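PDB 2IGS: DUF3218 domain-containing protein from Pseudomonas aeruginosa, which is of unknown function but folds into a largely helical alpha-beta protein that packs against copies of itself in the crystal. Local coordinates for the interface of chains A and B. Coordinates in Å, arbitrary orientation; residue numbers count along the deposited sequence, not the author numbering. Chains: chain A/B, Hypothetical protein.

Contact 1: the interface of chains A and B. Residues chain A 67, 70; chain B 22, 26.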
loop_
_atom_site.group_PDB
_atom_site.type_symbol
_atom_site.label_atom_id
_atom_site.label_comp_id
_atom_site.label_asym_id
_atom_site.label_seq_id
_atom_site.Cartn_x
_atom_site.Cartn_y
_atom_site.Cartn_z
ATOM N N THR A 67 11.772 9.558 -1.597
ATOM C CA THR A 67 11.448 10.348 -2.742
ATOM C C THR A 67 10.886 11.710 -2.323
ATOM O O THR A 67 11.248 12.726 -2.899
ATOM C CB THR A 67 10.458 9.572 -3.605
ATOM O OG1 THR A 67 11.119 8.411 -4.103
ATOM C CG2 THR A 67 9.973 10.399 -4.780
ATOM N N ALA A 70 13.954 13.778 -1.087
ATOM C CA ALA A 70 14.743 14.203 -2.254
ATOM C C ALA A 70 14.112 15.395 -2.955
ATOM O O ALA A 70 14.821 16.315 -3.342
ATOM C CB ALA A 70 14.898 13.041 -3.246
ATOM N N GLY B 22 19.883 12.461 -4.030
ATOM C CA GLY B 22 18.458 12.274 -3.822
ATOM C C GLY B 22 17.875 11.303 -4.822
ATOM O O GLY B 22 17.204 10.350 -4.429
ATOM N N GLN B 26 16.238 7.172 -4.034
ATOM C CA GLN B 26 14.891 6.701 -4.438
ATOM C C GLN B 26 15.004 5.570 -5.441
ATOM O O GLN B 26 14.161 4.681 -5.462
ATOM C CB GLN B 26 14.020 7.756 -5.106
ATOM C CG GLN B 26 14.585 9.097 -5.314
ATOM C CD GLN B 26 13.770 9.897 -6.308
ATOM O OE1 GLN B 26 12.828 9.389 -6.936
ATOM N NE2 GLN B 26 14.123 11.164 -6.455
#

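Contact 2: the interface of chains A and B. Residues chain A 9, 58, 61, 63, 66-67; chain B 25-26, 29.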
loop_
_atom_site.group_PDB
_atom_site.type_symbol
_atom_site.label_atom_id
_atom_site.label_comp_id
_atom_site.label_asym_id
_atom_site.label_seq_id
_atom_site.Cartn_x
_atom_site.Cartn_y
_atom_site.Cartn_z
ATOM N N TYR A 9 16.900 11.408 6.436
ATOM C CA TYR A 9 16.087 10.201 6.600
ATOM C C TYR A 9 15.700 9.920 8.050
ATOM O O TYR A 9 14.503 9.792 8.362
ATOM C CB TYR A 9 16.731 9.009 5.859
ATOM C CG TYR A 9 17.072 9.452 4.461
ATOM C CD1 TYR A 9 16.085 9.506 3.466
ATOM C CD2 TYR A 9 18.342 9.943 4.156
ATOM C CE1 TYR A 9 16.367 9.991 2.182
ATOM C CE2 TYR A 9 18.639 10.436 2.866
ATOM C CZ TYR A 9 17.644 10.455 1.884
ATOM O OH TYR A 9 17.931 10.929 0.608
ATOM N N ILE A 58 19.326 3.160 7.219
ATOM C CA ILE A 58 18.892 4.063 6.148
ATOM C C ILE A 58 19.144 3.525 4.738
ATOM O O ILE A 58 18.560 4.020 3.774
ATOM C CB ILE A 58 19.422 5.520 6.317
ATOM C CG1 ILE A 58 20.831 5.724 5.725
ATOM C CG2 ILE A 58 19.306 5.948 7.775
ATOM C CD1 ILE A 58 21.928 4.878 6.315
ATOM N N ALA A 61 15.763 2.351 3.826
ATOM C CA ALA A 61 14.712 3.384 3.892
ATOM C C ALA A 61 13.558 3.181 2.902
ATOM O O ALA A 61 13.758 2.686 1.784
ATOM C CB ALA A 61 15.319 4.756 3.681
ATOM N N GLN A 63 11.240 3.767 0.088
ATOM C CA GLN A 63 11.474 4.451 -1.161
ATOM C C GLN A 63 10.583 5.677 -1.449
ATOM O O GLN A 63 11.098 6.664 -1.975
ATOM C CB GLN A 63 11.441 3.449 -2.308
ATOM C CG GLN A 63 12.501 3.720 -3.294
ATOM C CD GLN A 63 13.213 2.457 -3.767
ATOM O OE1 GLN A 63 12.664 1.637 -4.524
ATOM N NE2 GLN A 63 14.461 2.320 -3.352
ATOM N N SER A 66 11.672 8.338 0.859
ATOM C CA SER A 66 12.952 8.876 0.379
ATOM C C SER A 66 12.753 9.861 -0.764
ATOM O O SER A 66 13.473 10.856 -0.899
ATOM C CB SER A 66 13.886 7.756 -0.081
ATOM O OG SER A 66 14.270 6.920 0.993
ATOM N N THR A 67 11.772 9.558 -1.597
ATOM C CA THR A 67 11.448 10.348 -2.742
ATOM C C THR A 67 10.886 11.710 -2.323
ATOM O O THR A 67 11.248 12.726 -2.899
ATOM C CB THR A 67 10.458 9.572 -3.605
ATOM O OG1 THR A 67 11.119 8.411 -4.103
ATOM C CG2 THR A 67 9.973 10.399 -4.780
ATOM N N ARG B 25 19.043 7.604 -4.150
ATOM C CA ARG B 25 18.454 6.905 -3.001
ATOM C C ARG B 25 17.023 6.415 -3.261
ATOM O O ARG B 25 16.649 5.356 -2.767
ATOM C CB ARG B 25 18.552 7.722 -1.695
ATOM C CG ARG B 25 17.626 7.225 -0.569
ATOM C CD ARG B 25 18.292 7.193 0.805
ATOM N NE ARG B 25 18.923 5.900 1.097
ATOM C CZ ARG B 25 20.230 5.718 1.293
ATOM N NH1 ARG B 25 21.079 6.741 1.253
ATOM N NH2 ARG B 25 20.696 4.499 1.544
ATOM N N GLN B 26 16.238 7.172 -4.034
ATOM C CA GLN B 26 14.891 6.701 -4.438
ATOM C C GLN B 26 15.004 5.570 -5.441
ATOM O O GLN B 26 14.161 4.681 -5.462
ATOM C CB GLN B 26 14.020 7.756 -5.106
ATOM C CG GLN B 26 14.585 9.097 -5.314
ATOM C CD GLN B 26 13.770 9.897 -6.308
ATOM O OE1 GLN B 26 12.828 9.389 -6.936
ATOM N NE2 GLN B 26 14.123 11.164 -6.455
ATOM N N PRO B 29 18.426 2.406 -2.592
ATOM C CA PRO B 29 19.059 2.879 -1.362
ATOM C C PRO B 29 20.270 2.014 -0.992
ATOM O O PRO B 29 21.005 2.351 -0.060
ATOM C CB PRO B 29 17.939 2.780 -0.322
ATOM C CG PRO B 29 17.014 1.726 -0.841
ATOM C CD PRO B 29 17.227 1.590 -2.329
HETATM O O HOH W 1 14.857 4.756 -0.461
#

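Contact 1: the interface of chains A and B
The flat carboxamide of B:Gln26 turns one face toward helix 63-82 of chain A. Over the oxygen end of that face stand both branches of A:Thr67, the hydroxyl OG1 and the methyl CG2, with CG2 lying 3.7 Å from the amide oxygen OE1. At the nitrogen end, on the same side of the amide plane, is the methyl of A:Ala70. The two side chains A:Thr67 and B:Gln26 meet at about a right angle, and their polar link is weak: OG1 of A:Thr67 lies 3.5 Å from OE1 of B:Gln26, well off the amide plane, so van der Waals contact probably counts for more than this bond. In B:Gln26 the chain is extended beyond CG, but CG nearly eclipses the backbone N (chi1 1°), a strained torsion that brings the amide back alongside its own helix and over toward A:Ala70. The exact pose is best read with caution.

One turn earlier in helix 12-27, B:Gly22 faces A:Ala70. The helices run nearly antiparallel here, and small residues let their backbones come very close: CA of A:Ala70 is 4.5 Å from CA of B:Gly22. Lacking a side chain, glycine offers its bare backbone as a shallow floor, while alanine supplies one methyl group to rest on it. CB of A:Ala70 sits 3.7 Å from CA of B:Gly22, and the B:Gly22 carbonyl oxygen is at a similar distance. At the neighbouring turn, where the backbones are a little farther apart, the branched threonine and the folded-back glutamine pack between the helices. The same alanine methyl also meets the amide, its CB 3.8 Å from NE2 of B:Gln26.

Contact 2: the interface of chains A and B
In this patch of the interface between two copies of the protein, different segments meet: the last turn of helix 12-27 and the following loop of chain B face the start of helix 63-82, the 3-10 helix 58-60 and A:Tyr9 of chain A. It helps hold the two chains together in the deposited assembly, although the structure alone does not show that this pairing is biological.

B:Arg25 buries the largest surface of this patch, 86 Å². With CG anti to its backbone N (chi1 164°), the side chain leaves the helix toward chain A, then bends at chi2 and chi3. Its methylene CD lies over one face of the A:Tyr9 ring, 3.8 Å from the centroid, in a CH-pi contact, while CG packs 3.8 Å from CB of A:Ser66. A long arginine suits this place because its aliphatic stem can cover the aromatic ring while its charged end travels on. The guanidinium plane is turned 63° from the ring, and the carbonyl O of A:Ile58 stands above it, offset toward NE and NH2. NH2 of B:Arg25 is 3.1 Å from O of A:Ile58, but its N-H points elsewhere, so any attraction is probably electrostatic.

A water molecule bridges the chains. It bonds to OG of A:Ser66 at 2.7 Å, to the carbonyl O of B:Arg25 at 3.0 Å and, more loosely, to the carbonyl O of A:Ala61. Serine is short enough to admit the arginine stem while its hydroxyl holds the water. B:Pro29, in the loop closing the helix end, has no N-H for the B:Arg25 carbonyl, and the water probably takes up that role in part. The bent side chain of A:Gln63 crosses B:Pro29 at about a right angle, though their shortest approach is doubtful. Within chain A, the A:Thr67 hydroxyl OG1 donates to O of A:Gln63 at 2.8 Å, tilted 28° from the carbonyl plane.

Contact 1 and contact 2 are neighbouring stretches of one continuous interface, the centres of their C-alpha atoms about 6 Å apart. Both use helix 63-82 of chain A and helix 12-27 of chain B, and A:Thr67 and B:Gln26 belong to both. The antiparallel helices thus change character along their length: contact 1 includes the close alanine-glycine approach, whereas contact 2 adds an arginine and a bridging water toward the end of helix 12-27. The whole interface is not an exact two-fold, and in these two patches chain A gives helix 63-82 where chain B gives helix 12-27.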